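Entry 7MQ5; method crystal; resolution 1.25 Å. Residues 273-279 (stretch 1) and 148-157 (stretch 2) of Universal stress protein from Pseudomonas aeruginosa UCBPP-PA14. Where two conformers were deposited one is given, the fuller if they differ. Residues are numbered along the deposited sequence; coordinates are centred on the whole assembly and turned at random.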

# COMPACT_ATOMS: atom_id res chain seq x y z
N VAL A 273 -0.61 0.03 1.69
CA VAL A 273 -1.23 0.09 3.04
C VAL A 273 -2.74 0.31 2.89
O VAL A 273 -3.16 1.35 2.35
CB VAL A 273 -0.58 1.21 3.85
CG1 VAL A 273 -1.20 1.30 5.24
CG2 VAL A 273 0.93 1.03 3.94
N LEU A 274 -3.50 -0.67 3.36
CA LEU A 274 -4.97 -0.63 3.35
C LEU A 274 -5.48 -0.44 4.77
O LEU A 274 -4.78 -0.83 5.71
CB LEU A 274 -5.51 -1.94 2.76
CG LEU A 274 -4.97 -2.29 1.38
CD1 LEU A 274 -5.53 -3.62 0.92
CD2 LEU A 274 -5.28 -1.20 0.37
N LYS A 275 -6.66 0.15 4.90
CA LYS A 275 -7.28 0.36 6.23
C LYS A 275 -8.66 -0.27 6.23
O LYS A 275 -9.28 -0.43 5.18
CB LYS A 275 -7.40 1.84 6.56
CG LYS A 275 -6.09 2.61 6.57
CD LYS A 275 -6.26 4.01 7.10
CE LYS A 275 -4.97 4.81 7.18
NZ LYS A 275 -4.51 5.33 5.87
N PRO A 276 -9.18 -0.64 7.42
CA PRO A 276 -10.54 -1.16 7.53
C PRO A 276 -11.55 -0.14 7.00
O PRO A 276 -11.35 1.05 7.15
CB PRO A 276 -10.74 -1.36 9.04
CG PRO A 276 -9.34 -1.55 9.58
CD PRO A 276 -8.48 -0.65 8.72
N ASP A 277 -12.65 -0.63 6.43
CA ASP A 277 -13.70 0.25 5.87
C ASP A 277 -14.19 1.29 6.89
O ASP A 277 -14.40 2.44 6.49
CB ASP A 277 -14.88 -0.55 5.34
CG ASP A 277 -14.58 -1.41 4.12
OD1 ASP A 277 -13.54 -1.17 3.48
OD2 ASP A 277 -15.40 -2.28 3.80
N ASP A 278 -14.40 0.88 8.15
CA ASP A 278 -14.92 1.78 9.22
C ASP A 278 -13.91 2.91 9.51
O ASP A 278 -14.34 4.03 9.85
CB ASP A 278 -15.22 1.02 10.51
CG ASP A 278 -16.40 0.06 10.45
OD1 ASP A 278 -17.13 0.07 9.43
OD2 ASP A 278 -16.59 -0.69 11.43
N ILE A 279 -12.62 2.59 9.42
CA ILE A 279 -11.53 3.58 9.66
C ILE A 279 -11.47 4.54 8.46
O ILE A 279 -11.39 5.76 8.67
CB ILE A 279 -10.19 2.86 9.91
CG1 ILE A 279 -10.21 1.98 11.16
CG2 ILE A 279 -9.05 3.86 9.95
CD1 ILE A 279 -10.38 2.75 12.44
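Stretch 2 (148-157) GEHRSLHAGI

Stretch 2 is helical throughout, with backbone N-to-O bonds four residues apart, from Ser 152 N to Gly 148 O (3.1 Å) through Ile 157 N to Leu 153 O (2.9 Å). The helix continues beyond Ile 157. It runs against the direction of stretch 1: Leu 274 lies by Ile 157 (CA to CA 7.1 Å), Pro 276 by Leu 153 (CA to CA 5.7 Å), and Asp 278 by Glu 149.

Apolar packing covers the strand end and the turn. Leu 274 points toward the helix. Its CD1 lies 3.6 Å from Gly 156 O and 4.0 Å from Ile 157 CG1. At Gly 156 the leucine methyl meets the backbone carbonyl oxygen. Leu 153, with chi1 t and chi2 p, brings its CD1 to 3.9 Å from Pro 276 N and 4.4 Å from Pro 276 CD.

Polar contacts lie at the start of the stretch 1 helix, where Pro 276 is the N-cap residue. No clear direct hydrogen bond joins the stretches; water does. Water 2 accepts from Asp 277 N (2.9 Å) and is hydrogen-bonded to Ser 152 OG (2.8 Å).

Two like charges come close, Asp 278 OD2 and Glu 149 OE2, at 4.4 Å. Water 1 lies between them, 2.9 Å from Asp 278 OD2 and, more weakly bonded, 3.0 Å from Glu 149 OE2.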

# COMPACT_ATOMS: atom_id res chain seq x y z
N GLY A 148 -16.20 -10.36 11.27
CA GLY A 148 -16.62 -9.54 10.12
C GLY A 148 -15.56 -8.53 9.69
O GLY A 148 -15.33 -8.37 8.47
N GLU A 149 -14.91 -7.89 10.66
CA GLU A 149 -13.90 -6.84 10.37
C GLU A 149 -12.65 -7.45 9.72
O GLU A 149 -12.13 -6.87 8.74
CB GLU A 149 -13.58 -6.07 11.65
CG GLU A 149 -14.83 -5.48 12.28
CD GLU A 149 -14.63 -4.49 13.41
OE1 GLU A 149 -13.47 -4.07 13.64
OE2 GLU A 149 -15.63 -4.14 14.06
N HIS A 150 -12.16 -8.58 10.24
CA HIS A 150 -10.94 -9.19 9.64
C HIS A 150 -11.31 -9.83 8.29
O HIS A 150 -10.50 -9.74 7.37
CB HIS A 150 -10.24 -10.15 10.61
CG HIS A 150 -9.54 -9.43 11.72
ND1 HIS A 150 -10.20 -9.00 12.85
CD2 HIS A 150 -8.25 -9.06 11.86
CE1 HIS A 150 -9.33 -8.40 13.65
NE2 HIS A 150 -8.13 -8.42 13.07
N ARG A 151 -12.50 -10.43 8.17
CA ARG A 151 -12.88 -11.04 6.86
C ARG A 151 -12.83 -9.97 5.76
O ARG A 151 -12.26 -10.24 4.69
CB ARG A 151 -14.27 -11.69 6.90
CG ARG A 151 -14.34 -12.99 7.68
CD ARG A 151 -15.60 -13.79 7.37
NE ARG A 151 -16.83 -13.02 7.53
CZ ARG A 151 -17.55 -12.91 8.65
NH1 ARG A 151 -17.16 -13.51 9.77
NH2 ARG A 151 -18.65 -12.19 8.65
N SER A 152 -13.41 -8.80 6.03
CA SER A 152 -13.46 -7.68 5.05
C SER A 152 -12.04 -7.20 4.73
O SER A 152 -11.72 -7.07 3.54
CB SER A 152 -14.31 -6.55 5.59
OG SER A 152 -14.22 -5.42 4.74
N LEU A 153 -11.24 -6.95 5.77
CA LEU A 153 -9.86 -6.43 5.57
C LEU A 153 -9.05 -7.46 4.78
O LEU A 153 -8.38 -7.07 3.81
CB LEU A 153 -9.21 -6.15 6.93
CG LEU A 153 -7.84 -5.48 6.88
CD1 LEU A 153 -7.93 -4.14 6.18
CD2 LEU A 153 -7.27 -5.30 8.28
N HIS A 154 -9.12 -8.74 5.16
CA HIS A 154 -8.35 -9.78 4.42
C HIS A 154 -8.83 -9.86 2.97
O HIS A 154 -7.97 -10.03 2.08
CB HIS A 154 -8.47 -11.14 5.11
CG HIS A 154 -7.85 -11.19 6.46
ND1 HIS A 154 -8.23 -12.11 7.41
CD2 HIS A 154 -6.92 -10.41 7.04
CE1 HIS A 154 -7.53 -11.91 8.51
NE2 HIS A 154 -6.72 -10.88 8.30
N ALA A 155 -10.14 -9.77 2.73
CA ALA A 155 -10.64 -9.83 1.34
C ALA A 155 -10.04 -8.67 0.55
O ALA A 155 -9.66 -8.89 -0.62
CB ALA A 155 -12.15 -9.80 1.33
N GLY A 156 -9.92 -7.49 1.16
CA GLY A 156 -9.35 -6.33 0.44
C GLY A 156 -7.86 -6.50 0.18
O GLY A 156 -7.37 -6.17 -0.92
N ILE A 157 -7.15 -7.03 1.17
CA ILE A 157 -5.68 -7.26 1.02
C ILE A 157 -5.46 -8.25 -0.13
O ILE A 157 -4.63 -7.98 -1.01
CB ILE A 157 -5.11 -7.78 2.35
CG1 ILE A 157 -5.09 -6.68 3.41
CG2 ILE A 157 -3.73 -8.40 2.15
CD1 ILE A 157 -4.95 -7.21 4.82
O HOH W 1 -14.89 -1.25 13.74
O HOH W 2 -12.59 -3.47 5.89